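Local structure of A151R (7CMA) at residues 53-56 against 60-63. The protein is a zinc-binding non-structural protein of African swine fever virus whose biochemical role is not firmly established. Residues are numbered along the deposited sequence; the frame is centred on the assembly and turned at random.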
loop_
_atom_site.group_PDB
_atom_site.type_symbol
_atom_site.label_atom_id
_atom_site.label_comp_id
_atom_site.label_asym_id
_atom_site.label_seq_id
_atom_site.Cartn_x
_atom_site.Cartn_y
_atom_site.Cartn_z
ATOM N N PHE A 53 -15.906 -13.224 27.433
ATOM C CA PHE A 53 -16.394 -14.627 27.528
ATOM C C PHE A 53 -15.423 -15.550 26.790
ATOM O O PHE A 53 -15.173 -15.325 25.588
ATOM C CB PHE A 53 -17.799 -14.758 26.932
ATOM C CG PHE A 53 -18.794 -13.730 27.405
ATOM C CD1 PHE A 53 -19.464 -13.891 28.611
ATOM C CD2 PHE A 53 -19.117 -12.641 26.613
ATOM C CE1 PHE A 53 -20.396 -12.954 29.032
ATOM C CE2 PHE A 53 -20.035 -11.694 27.048
ATOM C CZ PHE A 53 -20.656 -11.843 28.265
ATOM N N THR A 54 -14.933 -16.582 27.476
ATOM C CA THR A 54 -14.116 -17.659 26.858
ATOM C C THR A 54 -14.948 -18.946 26.801
ATOM O O THR A 54 -15.697 -19.201 27.766
ATOM C CB THR A 54 -12.797 -17.834 27.617
ATOM O OG1 THR A 54 -12.069 -16.612 27.488
ATOM C CG2 THR A 54 -11.964 -18.989 27.107
ATOM N N PHE A 55 -14.922 -19.639 25.657
ATOM C CA PHE A 55 -15.734 -20.851 25.370
ATOM C C PHE A 55 -14.807 -22.067 25.236
ATOM O O PHE A 55 -13.620 -21.884 24.922
ATOM C CB PHE A 55 -16.568 -20.651 24.102
ATOM C CG PHE A 55 -17.448 -19.425 24.105
ATOM C CD1 PHE A 55 -18.594 -19.368 24.886
ATOM C CD2 PHE A 55 -17.159 -18.345 23.284
ATOM C CE1 PHE A 55 -19.420 -18.253 24.855
ATOM C CE2 PHE A 55 -17.984 -17.231 23.259
ATOM C CZ PHE A 55 -19.110 -17.186 24.046
ATOM N N ASN A 56 -15.351 -23.274 25.426
ATOM C CA ASN A 56 -14.637 -24.545 25.122
ATOM C C ASN A 56 -15.100 -25.066 23.753
ATOM O O ASN A 56 -15.835 -24.332 23.058
ATOM C CB ASN A 56 -14.812 -25.584 26.237
ATOM C CG ASN A 56 -16.234 -26.081 26.403
ATOM O OD1 ASN A 56 -17.104 -25.814 25.573
ATOM N ND2 ASN A 56 -16.481 -26.803 27.483
ATOM N N ASP A 60 -19.368 -24.153 25.304
ATOM C CA ASP A 60 -19.821 -23.847 26.690
ATOM C C ASP A 60 -19.042 -22.639 27.222
ATOM O O ASP A 60 -17.793 -22.701 27.232
ATOM C CB ASP A 60 -19.635 -25.050 27.618
ATOM C CG ASP A 60 -20.408 -26.287 27.190
ATOM O OD1 ASP A 60 -21.484 -26.122 26.593
ATOM O OD2 ASP A 60 -19.907 -27.403 27.432
ATOM N N LEU A 61 -19.755 -21.648 27.767
ATOM C CA LEU A 61 -19.156 -20.543 28.564
ATOM C C LEU A 61 -18.341 -21.138 29.712
ATOM O O LEU A 61 -18.940 -21.801 30.571
ATOM C CB LEU A 61 -20.267 -19.636 29.097
ATOM C CG LEU A 61 -20.889 -18.700 28.067
ATOM C CD1 LEU A 61 -22.303 -19.144 27.722
ATOM C CD2 LEU A 61 -20.878 -17.263 28.565
ATOM N N ILE A 62 -17.022 -20.942 29.683
ATOM C CA ILE A 62 -16.057 -21.547 30.648
ATOM C C ILE A 62 -15.489 -20.432 31.536
ATOM O O ILE A 62 -15.030 -20.749 32.656
ATOM C CB ILE A 62 -14.953 -22.326 29.895
ATOM C CG1 ILE A 62 -14.883 -23.787 30.346
ATOM C CG2 ILE A 62 -13.603 -21.634 30.020
ATOM C CD1 ILE A 62 -13.679 -24.537 29.818
ATOM N N SER A 63 -15.675 -19.170 31.125
ATOM C CA SER A 63 -15.162 -17.969 31.840
ATOM C C SER A 63 -15.999 -16.736 31.474
ATOM O O SER A 63 -16.518 -16.676 30.340
ATOM C CB SER A 63 -13.696 -17.749 31.544
ATOM O OG SER A 63 -13.496 -16.549 30.809
#
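Leu61 lies alongside two phenylalanines of the neighbouring strand and points the same way as both. Its CG meets CE1 of Phe55 at 3.6 Å. Its CD2 branch reaches past that ring to CD1 of Phe53, 3.7 Å away. In both phenylalanines CG is anti to the carbonyl carbon, a rotation that lays each ring beside Leu61. The backbone N of Leu61 lies at the edge of the Phe55 ring, in its plane. Phe53 and Phe55 also touch strand 38-46, where both meet Glu42.

Thr54 and Ser63 project from the other face of the sheet. The OG of Ser63 comes to 3.5 Å from the CB of Thr54. Between their backbones, Thr54 N donates to Ser63 O. Thr54 O receives a straight bond from Ile62 N at 2.9 Å. A weak, more bent bond from Ser63 N reaches the same oxygen, so two successive amides share one acceptor.

Asn56 and Asp60 close the end near the turn. Asn56 N donates to Asp60 O. In return Asn56 OD1 accepts Asp60 N at 2.8 Å, with the donor 39° out of the amide's carbonyl plane. CG of Asn56 sits between its own backbone N and carbonyl carbon (chi1 66°), which brings the amide across to Asp60. The amide and carboxylate planes are 57° apart, and ND2 makes a weak bond to Asp60 OD2. A weak bond from Asn58 N also reaches Asn56 OD1 from within the turn. Ile62 CD1 packs against Asn56 CB at 3.9 Å.

Strands 49-55 and 61-66 thus form an antiparallel beta hairpin at the margin of the five-stranded sheet, with Ile62 and Ser63 opposite Thr54 as a classic beta bulge.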